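Local structure of 2,3-dihydroxybenzoate-AMP ligase (Bacillus subtilis, 1MDF) at residues G24-D29 / P177-S182; G39-I44 / W51-L56; L140-Q145 / A160-P165; A459-P464 / A524-I529. The protein belongs to the ANL superfamily of AMP-binding enzymes, which are built from a large N-terminal part and a small C-terminal domain. All coordinates share one frame; numbering follows the deposited sequence.

Contact 1 (G24-D29 / P177-S182)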
loop_
_atom_site.group_PDB
_atom_site.type_symbol
_atom_site.label_atom_id
_atom_site.label_comp_id
_atom_site.label_asym_id
_atom_site.label_seq_id
_atom_site.Cartn_x
_atom_site.Cartn_y
_atom_site.Cartn_z
ATOM N N GLY A 24 19.052 1.815 15.558
ATOM C CA GLY A 24 19.456 3.130 16.029
ATOM C C GLY A 24 19.929 4.147 14.998
ATOM O O GLY A 24 20.713 5.036 15.335
ATOM N N GLU A 25 19.464 4.030 13.755
ATOM C CA GLU A 25 19.837 4.971 12.688
ATOM C C GLU A 25 18.554 5.556 12.106
ATOM O O GLU A 25 17.551 4.849 11.987
ATOM C CB GLU A 25 20.605 4.253 11.564
ATOM C CG GLU A 25 19.697 3.651 10.479
ATOM C CD GLU A 25 20.283 2.409 9.805
ATOM O OE1 GLU A 25 21.256 2.539 9.020
ATOM O OE2 GLU A 25 19.761 1.298 10.075
ATOM N N THR A 26 18.589 6.835 11.736
ATOM C CA THR A 26 17.426 7.501 11.145
ATOM C C THR A 26 17.464 7.453 9.619
ATOM O O THR A 26 18.430 6.973 9.028
ATOM C CB THR A 26 17.373 8.981 11.525
ATOM O OG1 THR A 26 18.501 9.650 10.954
ATOM C CG2 THR A 26 17.410 9.154 13.032
ATOM N N PHE A 27 16.412 7.956 8.977
ATOM C CA PHE A 27 16.384 8.000 7.514
ATOM C C PHE A 27 17.448 8.990 7.048
ATOM O O PHE A 27 18.058 8.816 5.998
ATOM C CB PHE A 27 15.008 8.426 6.998
ATOM C CG PHE A 27 14.001 7.316 7.001
ATOM C CD1 PHE A 27 13.076 7.197 8.032
ATOM C CD2 PHE A 27 14.012 6.354 5.993
ATOM C CE1 PHE A 27 12.186 6.141 8.062
ATOM C CE2 PHE A 27 13.124 5.288 6.010
ATOM C CZ PHE A 27 12.209 5.179 7.045
ATOM N N GLY A 28 17.664 10.031 7.841
ATOM C CA GLY A 28 18.684 11.003 7.509
ATOM C C GLY A 28 20.040 10.319 7.543
ATOM O O GLY A 28 20.923 10.632 6.734
ATOM N N ASP A 29 20.203 9.377 8.473
ATOM C CA ASP A 29 21.457 8.636 8.609
ATOM C C ASP A 29 21.602 7.684 7.429
ATOM O O ASP A 29 22.695 7.521 6.869
ATOM C CB ASP A 29 21.494 7.806 9.911
ATOM C CG ASP A 29 21.333 8.653 11.171
ATOM O OD1 ASP A 29 21.851 9.790 11.209
ATOM O OD2 ASP A 29 20.702 8.171 12.135
ATOM N N PRO A 177 18.455 20.190 14.114
ATOM C CA PRO A 177 18.339 19.562 15.435
ATOM C C PRO A 177 18.533 18.048 15.403
ATOM O O PRO A 177 18.424 17.419 14.353
ATOM C CB PRO A 177 16.925 19.942 15.874
ATOM C CG PRO A 177 16.692 21.241 15.183
ATOM C CD PRO A 177 17.242 20.970 13.809
ATOM N N GLU A 178 18.812 17.473 16.568
ATOM C CA GLU A 178 19.024 16.034 16.692
ATOM C C GLU A 178 17.767 15.262 16.285
ATOM O O GLU A 178 16.656 15.682 16.589
ATOM C CB GLU A 178 19.416 15.701 18.141
ATOM C CG GLU A 178 19.567 14.215 18.466
ATOM C CD GLU A 178 20.127 13.964 19.870
ATOM O OE1 GLU A 178 19.622 14.565 20.851
ATOM O OE2 GLU A 178 21.073 13.154 19.992
ATOM N N VAL A 179 17.944 14.149 15.579
ATOM C CA VAL A 179 16.820 13.317 15.173
ATOM C C VAL A 179 17.078 11.878 15.624
ATOM O O VAL A 179 17.955 11.198 15.090
ATOM C CB VAL A 179 16.607 13.348 13.643
ATOM C CG1 VAL A 179 15.613 12.266 13.231
ATOM C CG2 VAL A 179 16.078 14.703 13.230
ATOM N N LYS A 180 16.308 11.421 16.608
ATOM C CA LYS A 180 16.462 10.072 17.156
ATOM C C LYS A 180 15.760 8.999 16.344
ATOM O O LYS A 180 14.621 9.181 15.932
ATOM C CB LYS A 180 15.918 10.017 18.585
ATOM C CG LYS A 180 16.647 10.884 19.587
ATOM C CD LYS A 180 15.852 10.965 20.877
ATOM C CE LYS A 180 16.625 11.676 21.965
ATOM N NZ LYS A 180 15.902 11.611 23.265
ATOM N N SER A 181 16.431 7.870 16.139
ATOM C CA SER A 181 15.835 6.769 15.397
ATOM C C SER A 181 14.585 6.287 16.137
ATOM O O SER A 181 13.740 5.600 15.571
ATOM C CB SER A 181 16.834 5.618 15.251
ATOM O OG SER A 181 17.176 5.063 16.510
ATOM N N SER A 182 14.470 6.663 17.405
ATOM C CA SER A 182 13.321 6.276 18.210
ATOM C C SER A 182 12.143 7.236 18.019
ATOM O O SER A 182 11.023 6.940 18.444
ATOM C CB SER A 182 13.701 6.229 19.692
ATOM O OG SER A 182 14.032 7.521 20.185
#

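Contact 2 (G39-I44 / W51-L56)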
loop_
_atom_site.group_PDB
_atom_site.type_symbol
_atom_site.label_atom_id
_atom_site.label_comp_id
_atom_site.label_asym_id
_atom_site.label_seq_id
_atom_site.Cartn_x
_atom_site.Cartn_y
_atom_site.Cartn_z
ATOM N N GLY A 39 27.725 7.332 -3.737
ATOM C CA GLY A 39 28.005 8.527 -4.508
ATOM C C GLY A 39 27.231 8.775 -5.792
ATOM O O GLY A 39 26.034 9.089 -5.760
ATOM N N ASP A 40 27.915 8.626 -6.929
ATOM C CA ASP A 40 27.309 8.898 -8.235
ATOM C C ASP A 40 26.369 7.854 -8.819
ATOM O O ASP A 40 25.832 8.053 -9.899
ATOM C CB ASP A 40 28.391 9.209 -9.277
ATOM C CG ASP A 40 27.855 10.044 -10.439
ATOM O OD1 ASP A 40 28.439 10.020 -11.544
ATOM O OD2 ASP A 40 26.844 10.742 -10.236
ATOM N N ARG A 41 26.167 6.747 -8.120
ATOM C CA ARG A 41 25.276 5.713 -8.611
ATOM C C ARG A 41 23.859 6.280 -8.760
ATOM O O ARG A 41 23.405 7.043 -7.910
ATOM C CB ARG A 41 25.275 4.543 -7.630
ATOM C CG ARG A 41 24.488 3.327 -8.100
ATOM C CD ARG A 41 24.338 2.315 -6.974
ATOM N NE ARG A 41 25.636 1.967 -6.408
ATOM C CZ ARG A 41 25.817 1.061 -5.452
ATOM N NH1 ARG A 41 24.779 0.409 -4.949
ATOM N NH2 ARG A 41 27.040 0.803 -5.004
ATOM N N ILE A 42 23.167 5.927 -9.841
ATOM C CA ILE A 42 21.799 6.410 -10.046
ATOM C C ILE A 42 20.835 5.794 -9.036
ATOM O O ILE A 42 20.670 4.564 -8.962
ATOM C CB ILE A 42 21.260 6.082 -11.448
ATOM C CG1 ILE A 42 22.037 6.867 -12.510
ATOM C CG2 ILE A 42 19.760 6.413 -11.508
ATOM C CD1 ILE A 42 22.033 8.352 -12.255
ATOM N N ALA A 43 20.184 6.665 -8.275
ATOM C CA ALA A 43 19.250 6.242 -7.253
ATOM C C ALA A 43 17.815 6.278 -7.753
ATOM O O ALA A 43 17.046 5.350 -7.535
ATOM C CB ALA A 43 19.406 7.139 -6.027
ATOM N N ILE A 44 17.469 7.352 -8.442
ATOM C CA ILE A 44 16.120 7.543 -8.950
ATOM C C ILE A 44 16.126 7.867 -10.439
ATOM O O ILE A 44 16.919 8.700 -10.886
ATOM C CB ILE A 44 15.450 8.708 -8.192
ATOM C CG1 ILE A 44 15.456 8.405 -6.701
ATOM C CG2 ILE A 44 14.030 8.934 -8.688
ATOM C CD1 ILE A 44 15.177 9.619 -5.859
ATOM N N TRP A 51 18.927 11.007 -10.824
ATOM C CA TRP A 51 19.435 11.606 -9.584
ATOM C C TRP A 51 20.317 10.592 -8.838
ATOM O O TRP A 51 19.819 9.580 -8.345
ATOM C CB TRP A 51 18.281 12.008 -8.656
ATOM C CG TRP A 51 17.614 13.314 -8.955
ATOM C CD1 TRP A 51 17.810 14.119 -10.038
ATOM C CD2 TRP A 51 16.640 13.965 -8.146
ATOM N NE1 TRP A 51 17.017 15.234 -9.955
ATOM C CE2 TRP A 51 16.285 15.165 -8.801
ATOM C CE3 TRP A 51 16.027 13.652 -6.926
ATOM C CZ2 TRP A 51 15.347 16.053 -8.276
ATOM C CZ3 TRP A 51 15.091 14.542 -6.402
ATOM C CH2 TRP A 51 14.761 15.724 -7.078
ATOM N N SER A 52 21.618 10.852 -8.764
ATOM C CA SER A 52 22.519 9.960 -8.034
ATOM C C SER A 52 22.206 10.066 -6.543
ATOM O O SER A 52 21.646 11.068 -6.099
ATOM C CB SER A 52 23.973 10.375 -8.237
ATOM O OG SER A 52 24.228 11.602 -7.580
ATOM N N TYR A 53 22.572 9.045 -5.772
ATOM C CA TYR A 53 22.342 9.069 -4.333
ATOM C C TYR A 53 22.944 10.331 -3.718
ATOM O O TYR A 53 22.334 10.959 -2.862
ATOM C CB TYR A 53 22.960 7.845 -3.654
ATOM C CG TYR A 53 22.158 6.571 -3.789
ATOM C CD1 TYR A 53 22.239 5.789 -4.943
ATOM C CD2 TYR A 53 21.311 6.153 -2.767
ATOM C CE1 TYR A 53 21.496 4.626 -5.073
ATOM C CE2 TYR A 53 20.560 4.988 -2.885
ATOM C CZ TYR A 53 20.660 4.234 -4.040
ATOM O OH TYR A 53 19.941 3.082 -4.160
ATOM N N ARG A 54 24.143 10.692 -4.161
ATOM C CA ARG A 54 24.842 11.877 -3.663
ATOM C C ARG A 54 24.013 13.141 -3.931
ATOM O O ARG A 54 23.976 14.067 -3.115
ATOM C CB ARG A 54 26.210 11.986 -4.350
ATOM C CG ARG A 54 27.085 13.157 -3.891
ATOM C CD ARG A 54 27.999 12.788 -2.735
ATOM N NE ARG A 54 28.955 11.747 -3.107
ATOM C CZ ARG A 54 29.764 11.138 -2.248
ATOM N NH1 ARG A 54 29.738 11.471 -0.963
ATOM N NH2 ARG A 54 30.573 10.176 -2.663
ATOM N N GLU A 55 23.344 13.167 -5.076
ATOM C CA GLU A 55 22.518 14.303 -5.454
ATOM C C GLU A 55 21.268 14.412 -4.580
ATOM O O GLU A 55 20.839 15.520 -4.219
ATOM C CB GLU A 55 22.110 14.175 -6.917
ATOM C CG GLU A 55 21.008 15.123 -7.322
ATOM C CD GLU A 55 20.874 15.263 -8.823
ATOM O OE1 GLU A 55 21.496 14.456 -9.552
ATOM O OE2 GLU A 55 20.141 16.180 -9.263
ATOM N N LEU A 56 20.683 13.257 -4.257
ATOM C CA LEU A 56 19.487 13.203 -3.427
ATOM C C LEU A 56 19.867 13.723 -2.050
ATOM O O LEU A 56 19.222 14.625 -1.509
ATOM C CB LEU A 56 18.979 11.761 -3.331
ATOM C CG LEU A 56 17.825 11.490 -2.359
ATOM C CD1 LEU A 56 16.627 12.382 -2.698
ATOM C CD2 LEU A 56 17.440 10.023 -2.419
#

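Contact 3 (L140-Q145 / A160-P165)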
loop_
_atom_site.group_PDB
_atom_site.type_symbol
_atom_site.label_atom_id
_atom_site.label_comp_id
_atom_site.label_asym_id
_atom_site.label_seq_id
_atom_site.Cartn_x
_atom_site.Cartn_y
_atom_site.Cartn_z
ATOM N N LEU A 140 -7.367 22.395 -5.902
ATOM C CA LEU A 140 -7.806 21.564 -4.785
ATOM C C LEU A 140 -7.298 22.229 -3.507
ATOM O O LEU A 140 -7.979 22.230 -2.478
ATOM C CB LEU A 140 -7.210 20.156 -4.899
ATOM C CG LEU A 140 -7.122 19.278 -3.640
ATOM C CD1 LEU A 140 -8.495 19.115 -2.995
ATOM C CD2 LEU A 140 -6.544 17.925 -4.021
ATOM N N ALA A 141 -6.093 22.794 -3.592
ATOM C CA ALA A 141 -5.471 23.472 -2.463
ATOM C C ALA A 141 -6.279 24.715 -2.082
ATOM O O ALA A 141 -6.409 25.041 -0.905
ATOM C CB ALA A 141 -4.048 23.859 -2.815
ATOM N N ARG A 142 -6.817 25.417 -3.074
ATOM C CA ARG A 142 -7.623 26.589 -2.765
ATOM C C ARG A 142 -8.887 26.141 -2.044
ATOM O O ARG A 142 -9.335 26.800 -1.115
ATOM C CB ARG A 142 -7.976 27.370 -4.035
ATOM C CG ARG A 142 -6.759 28.000 -4.697
ATOM C CD ARG A 142 -7.116 28.956 -5.802
ATOM N NE ARG A 142 -5.934 29.290 -6.585
ATOM C CZ ARG A 142 -5.306 28.432 -7.382
ATOM N NH1 ARG A 142 -5.764 27.201 -7.499
ATOM N NH2 ARG A 142 -4.210 28.789 -8.041
ATOM N N GLN A 143 -9.447 25.005 -2.453
ATOM C CA GLN A 143 -10.653 24.494 -1.817
ATOM C C GLN A 143 -10.368 24.132 -0.370
ATOM O O GLN A 143 -11.233 24.252 0.491
ATOM C CB GLN A 143 -11.168 23.255 -2.538
ATOM C CG GLN A 143 -11.339 23.435 -4.017
ATOM C CD GLN A 143 -11.961 22.227 -4.658
ATOM O OE1 GLN A 143 -13.164 22.007 -4.545
ATOM N NE2 GLN A 143 -11.143 21.420 -5.327
ATOM N N VAL A 144 -9.149 23.672 -0.110
ATOM C CA VAL A 144 -8.764 23.304 1.241
ATOM C C VAL A 144 -8.657 24.532 2.130
ATOM O O VAL A 144 -9.177 24.537 3.243
ATOM C CB VAL A 144 -7.418 22.536 1.253
ATOM C CG1 VAL A 144 -6.905 22.389 2.677
ATOM C CG2 VAL A 144 -7.608 21.164 0.630
ATOM N N GLN A 145 -7.993 25.572 1.635
ATOM C CA GLN A 145 -7.811 26.800 2.404
ATOM C C GLN A 145 -9.126 27.468 2.771
ATOM O O GLN A 145 -9.297 27.923 3.904
ATOM C CB GLN A 145 -6.938 27.803 1.645
ATOM C CG GLN A 145 -5.504 27.352 1.430
ATOM C CD GLN A 145 -4.555 28.512 1.164
ATOM O OE1 GLN A 145 -4.724 29.264 0.206
ATOM N NE2 GLN A 145 -3.550 28.657 2.018
ATOM N N ALA A 160 3.882 27.024 -9.201
ATOM C CA ALA A 160 3.246 27.437 -7.958
ATOM C C ALA A 160 2.098 28.431 -8.059
ATOM O O ALA A 160 1.228 28.462 -7.188
ATOM C CB ALA A 160 4.302 27.988 -7.019
ATOM N N GLU A 161 2.083 29.235 -9.115
ATOM C CA GLU A 161 1.050 30.256 -9.271
ATOM C C GLU A 161 1.139 31.173 -8.053
ATOM O O GLU A 161 2.165 31.814 -7.844
ATOM C CB GLU A 161 -0.349 29.628 -9.394
ATOM C CG GLU A 161 -0.588 28.940 -10.735
ATOM C CD GLU A 161 -2.027 28.470 -10.944
ATOM O OE1 GLU A 161 -2.600 27.842 -10.025
ATOM O OE2 GLU A 161 -2.584 28.712 -12.044
ATOM N N GLU A 162 0.097 31.227 -7.234
ATOM C CA GLU A 162 0.131 32.099 -6.064
ATOM C C GLU A 162 0.758 31.423 -4.851
ATOM O O GLU A 162 0.885 32.039 -3.793
ATOM C CB GLU A 162 -1.278 32.537 -5.686
ATOM C CG GLU A 162 -2.088 31.414 -5.081
ATOM C CD GLU A 162 -3.328 31.101 -5.879
ATOM O OE1 GLU A 162 -3.209 30.877 -7.100
ATOM O OE2 GLU A 162 -4.423 31.078 -5.279
ATOM N N PHE A 163 1.148 30.162 -4.994
ATOM C CA PHE A 163 1.717 29.454 -3.865
ATOM C C PHE A 163 3.231 29.487 -3.768
ATOM O O PHE A 163 3.902 30.189 -4.519
ATOM C CB PHE A 163 1.209 28.014 -3.850
ATOM C CG PHE A 163 -0.266 27.916 -3.684
ATOM C CD1 PHE A 163 -1.063 27.420 -4.703
ATOM C CD2 PHE A 163 -0.873 28.385 -2.522
ATOM C CE1 PHE A 163 -2.446 27.399 -4.572
ATOM C CE2 PHE A 163 -2.252 28.369 -2.379
ATOM C CZ PHE A 163 -3.042 27.875 -3.408
ATOM N N LEU A 164 3.752 28.729 -2.808
ATOM C CA LEU A 164 5.185 28.655 -2.570
ATOM C C LEU A 164 5.849 27.583 -3.421
ATOM O O LEU A 164 5.654 26.398 -3.181
ATOM C CB LEU A 164 5.462 28.346 -1.095
ATOM C CG LEU A 164 5.035 29.309 0.016
ATOM C CD1 LEU A 164 5.237 28.636 1.365
ATOM C CD2 LEU A 164 5.845 30.595 -0.055
ATOM N N PRO A 165 6.647 27.988 -4.424
ATOM C CA PRO A 165 7.375 27.096 -5.335
ATOM C C PRO A 165 8.406 26.234 -4.592
ATOM O O PRO A 165 9.409 26.750 -4.093
ATOM C CB PRO A 165 8.056 28.069 -6.292
ATOM C CG PRO A 165 7.122 29.214 -6.321
ATOM C CD PRO A 165 6.766 29.384 -4.878
HETATM O O HOH W 1 -4.620 26.389 -10.502
#

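Contact 4 (A459-P464 / A524-I529)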
loop_
_atom_site.group_PDB
_atom_site.type_symbol
_atom_site.label_atom_id
_atom_site.label_comp_id
_atom_site.label_asym_id
_atom_site.label_seq_id
_atom_site.Cartn_x
_atom_site.Cartn_y
_atom_site.Cartn_z
ATOM N N ALA A 459 -15.833 -9.184 -8.737
ATOM C CA ALA A 459 -15.794 -8.775 -7.330
ATOM C C ALA A 459 -17.185 -8.940 -6.730
ATOM O O ALA A 459 -18.114 -8.209 -7.082
ATOM C CB ALA A 459 -15.327 -7.325 -7.214
ATOM N N MET A 460 -17.329 -9.917 -5.839
ATOM C CA MET A 460 -18.616 -10.188 -5.207
ATOM C C MET A 460 -18.756 -9.443 -3.884
ATOM O O MET A 460 -17.834 -9.419 -3.064
ATOM C CB MET A 460 -18.795 -11.690 -4.995
ATOM C CG MET A 460 -20.167 -12.076 -4.460
ATOM S SD MET A 460 -20.450 -13.857 -4.489
ATOM C CE MET A 460 -19.313 -14.389 -3.257
ATOM N N VAL A 461 -19.922 -8.837 -3.681
ATOM C CA VAL A 461 -20.168 -8.064 -2.480
ATOM C C VAL A 461 -21.537 -8.371 -1.869
ATOM O O VAL A 461 -22.313 -9.164 -2.403
ATOM C CB VAL A 461 -20.015 -6.553 -2.813
ATOM C CG1 VAL A 461 -21.365 -5.868 -2.902
ATOM C CG2 VAL A 461 -19.108 -5.898 -1.805
ATOM N N SER A 462 -21.836 -7.753 -0.739
ATOM C CA SER A 462 -23.104 -8.006 -0.083
ATOM C C SER A 462 -24.139 -6.921 -0.325
ATOM O O SER A 462 -23.804 -5.754 -0.513
ATOM C CB SER A 462 -22.893 -8.142 1.423
ATOM O OG SER A 462 -22.645 -6.873 2.005
ATOM N N MET A 463 -25.403 -7.333 -0.318
ATOM C CA MET A 463 -26.538 -6.431 -0.473
ATOM C C MET A 463 -27.582 -6.768 0.599
ATOM O O MET A 463 -27.780 -7.935 0.959
ATOM C CB MET A 463 -27.146 -6.529 -1.887
ATOM C CG MET A 463 -27.312 -7.925 -2.464
ATOM S SD MET A 463 -28.144 -7.871 -4.090
ATOM C CE MET A 463 -29.024 -9.446 -4.087
ATOM N N PRO A 464 -28.261 -5.742 1.131
ATOM C CA PRO A 464 -29.276 -5.951 2.170
ATOM C C PRO A 464 -30.396 -6.888 1.754
ATOM O O PRO A 464 -30.837 -6.880 0.607
ATOM C CB PRO A 464 -29.787 -4.536 2.444
ATOM C CG PRO A 464 -28.602 -3.671 2.106
ATOM C CD PRO A 464 -28.120 -4.310 0.820
ATOM N N ALA A 524 -17.650 0.721 -2.032
ATOM C CA ALA A 524 -18.315 1.480 -3.081
ATOM C C ALA A 524 -19.261 0.553 -3.818
ATOM O O ALA A 524 -20.410 0.908 -4.076
ATOM C CB ALA A 524 -17.289 2.073 -4.047
ATOM N N LEU A 525 -18.773 -0.631 -4.165
ATOM C CA LEU A 525 -19.611 -1.603 -4.846
ATOM C C LEU A 525 -20.841 -1.886 -3.983
ATOM O O LEU A 525 -21.949 -1.971 -4.504
ATOM C CB LEU A 525 -18.842 -2.904 -5.114
ATOM C CG LEU A 525 -17.727 -2.849 -6.167
ATOM C CD1 LEU A 525 -16.949 -4.166 -6.165
ATOM C CD2 LEU A 525 -18.323 -2.584 -7.537
ATOM N N ARG A 526 -20.660 -2.029 -2.671
ATOM C CA ARG A 526 -21.810 -2.283 -1.795
ATOM C C ARG A 526 -22.789 -1.127 -1.923
ATOM O O ARG A 526 -23.997 -1.330 -2.025
ATOM C CB ARG A 526 -21.386 -2.438 -0.325
ATOM C CG ARG A 526 -20.749 -3.783 -0.012
ATOM C CD ARG A 526 -20.695 -4.060 1.479
ATOM N NE ARG A 526 -19.745 -3.208 2.194
ATOM C CZ ARG A 526 -18.425 -3.324 2.117
ATOM N NH1 ARG A 526 -17.881 -4.258 1.349
ATOM N NH2 ARG A 526 -17.650 -2.514 2.826
ATOM N N GLU A 527 -22.251 0.089 -1.928
ATOM C CA GLU A 527 -23.071 1.280 -2.058
ATOM C C GLU A 527 -23.768 1.330 -3.412
ATOM O O GLU A 527 -24.840 1.911 -3.536
ATOM C CB GLU A 527 -22.215 2.529 -1.896
ATOM C CG GLU A 527 -21.718 2.775 -0.487
ATOM C CD GLU A 527 -21.054 4.137 -0.352
ATOM O OE1 GLU A 527 -21.657 5.136 -0.815
ATOM O OE2 GLU A 527 -19.943 4.212 0.219
ATOM N N ALA A 528 -23.151 0.712 -4.416
ATOM C CA ALA A 528 -23.675 0.684 -5.777
ATOM C C ALA A 528 -24.910 -0.197 -5.907
ATOM O O ALA A 528 -25.915 0.204 -6.509
ATOM C CB ALA A 528 -22.589 0.204 -6.737
ATOM N N ILE A 529 -24.819 -1.406 -5.356
ATOM C CA ILE A 529 -25.919 -2.359 -5.387
ATOM C C ILE A 529 -27.018 -1.868 -4.439
ATOM O O ILE A 529 -28.212 -1.966 -4.728
ATOM C CB ILE A 529 -25.430 -3.761 -4.957
ATOM C CG1 ILE A 529 -26.589 -4.765 -5.014
ATOM C CG2 ILE A 529 -24.805 -3.686 -3.575
ATOM C CD1 ILE A 529 -27.182 -4.932 -6.401
#

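Contact 1 (G24-D29 / P177-S182)
Thr-26 and Ser-181, whose CA atoms come to 4.6 Å, bring the start of helix 27-38 against the loop before strand 184-189. Between the segments the contact is van der Waals, and these two residues share most of it. The methyl of Thr-26, CG2, lies 3.6 Å from Val-179 CG1, and it also reaches the backbone there, close to Val-179 O at 3.0 Å and near Ser-181 N. Ser-181 answers from its own side, its CB 3.4 Å from Glu-25 N and its OG 3.0 Å from Gly-24 CA. Gly-24 has positive phi, a conformation easy for glycine.

Polar bonds run around this contact rather than across it. OG1 of Thr-26 sits between the backbone N and the carbonyl carbon (chi1 65°), which turns the hydroxyl toward the helix and leaves CG2 to face the loop. There OG1 accepts from Asp-29 N at 3.0 Å. In return Thr-26 N gives an almost straight bond (177°) to Asp-29 OD2, on the anti side but tilted well out of the carboxylate plane; its modelled length of 2.5 Å is doubtful, probably an underestimate at this resolution. Ser-181 OG has its polar partner in Asp-205 of helix 204-217, and the same carboxylate accepts from Gly-24 N, so one aspartate ties both segments. Threonine suits this N-cap because the hydroxyl caps while the methyl packs. The reciprocal Thr-26/Asp-29 pair is the capping box, here closing the N-terminus of helix 27-38 at the protein surface.

Contact 2 (G39-I44 / W51-L56)
Ala-43 lays its methyl over one face of the Tyr-53 ring in the beta hairpin of strands 42-46 and 49-52, which runs straight into helix 53-70. CB stands 3.4 Å from the ring centroid and 15° off the ring normal, a CH-pi contact displaced toward the rim; so small a side chain lets the ring come this near the strand. The edge of the same ring meets Arg-41 O, while Tyr-38 makes an edge-to-face contact and the hydroxyl bonds to Gly-251 O, fixing how the ring lies.

Next along strand 42-46, Ile-44 CD1 reaches Leu-56 CD2 at 4.1 Å, the two side chains crossing at about a right angle, and the same methyl comes obliquely to Trp-51 CE3. Helix 87-97 covers this apolar group through Phe-89 and Glu-90. In the first turn of helix 53-70 Arg-54, its CG anti to the backbone N (chi1 -178°) and its chain bent twice beyond, brings its guanidinium obliquely past Gly-39 CA, with NH2 3.6 Å from that atom. Glycine fits here twice over, by its positive phi after helix 27-38 and by lacking a side chain in the arginine's path.

The helix start is well supplied with acceptors: Tyr-53 N gives to Arg-41 O at 3.0 Å, Arg-54 N to Gly-39 O, and Glu-55 N to the N-cap hydroxyl of Ser-52. At the classic beta bulge, Trp-51 O takes two bonds, from Ala-43 N at 2.9 Å and from Ile-44 N at 3.2 Å.

Contact 3 (L140-Q145 / A160-P165)
Phe-163 forms the packed side of the contact, leaning on Ala-141, Gln-145 and the methylenes of Arg-142. Its CZ approaches Arg-142 CG at 3.9 Å and, more distantly, the buried Ala-141 CB. Gln-145 OE1 lies at the ring edge, 3.7 Å from CE2, while its NE2 bonds to Leu-151 O. CE1 lies over one face of the guanidinium, 4.1 Å from its plane, with the planes 53° apart.

The solvent side is a salt-bridge network, in which Arg-142, extended from CG to NE, is long enough to meet two carboxylates. NE bonds to Glu-162 OE2 at 2.7 Å, on the syn side of the Glu-162 carboxylate, tilted about 30° from both planes. NH2 bridges to Glu-162 OE1, modelled very short and of doubtful length, and to Glu-161 OE1 at 2.7 Å; the latter oxygen lies in the guanidinium plane, although the Glu-161 carboxylate is turned 81° from it. A water, weakly bonded to Arg-142 NH1, probably also donates to Glu-161 OE1, though it is modelled very close. With a further salt bridge to Arg-138, the charge of Glu-161 is probably well compensated.

The glutamates ride on a type II' turn, Ala-160 to Phe-163, where Glu-161 takes positive phi. Phe-163 continues inward onto Ile-154 and Val-156 of strand 154-157, and Ala-141 sets helix 137-146 against Ile-154 and against Tyr-126 and Ile-128 of strand 125-132.

Contact 4 (A459-P464 / A524-I529)
Val-461 meets Arg-526 at the middle of this interface, the two side chains crossing at about a right angle. Val-461 CG2 is modelled 3.2 Å from Arg-526 CG, with the valine chi1 (105°) off the staggered values, so the tightness here may be partly an effect of the model. Its other methyl, CG1, reaches Ile-529 CG2 at 4.1 Å. On one flank Ala-459 CB touches Leu-525 CD1 at 3.7 Å, the small residue making way for the branched one. On the other, Met-463 crosses Ile-529 obliquely: CB and SD both lie 3.6 Å from CG1, and the terminal methyl CE leads away. Ser-462 OG borders the aliphatic part of the arginine, 3.5 Å from CD.

Strand 459-464 and helix 524-529 cross at -46°, their axes 7.7 Å apart, in the helix-on-sheet packing of the small C-terminal domain of ANL enzymes. Leu-525, Arg-526 and Ile-529 are spaced so as to share one side of the helix, and Ala-459, Val-461 and Met-463 direct their CB atoms to it.

A bend at chi3 (-70°) brings the edge of the Arg-526 guanidinium past Val-461 CG2, and NH1 forms a salt bridge with Asp-431, while CG and CD stay against Val-461 and Ser-462. The strand itself is held by backbone bonds to strand 469-478, at Phe-475, Cys-473 and Arg-471. Met-460, pointing away from the helix, packs on Ala-442 and Val-445 of helix 442-449.

Overall arrangement
Contacts 2 and 4 are buried and largely apolar in their side-chain chemistry, while contacts 1 and 3 are surface contacts. Hydrogen bonds cross between the segments in contact 2, where main chain meets main chain, and in contact 3, where charges meet at the solvent side; contacts 1 and 4 close without any. Contacts 1 and 2 share helix 27-38, the first at its start and the second just past its end, their centres about 21 Å apart. Contact 3 belongs to a different sheet, about 30 Å from contact 2 between centres. Contact 4 stands apart in the C-terminal domain, across the chain's centre from contacts 1 and 2.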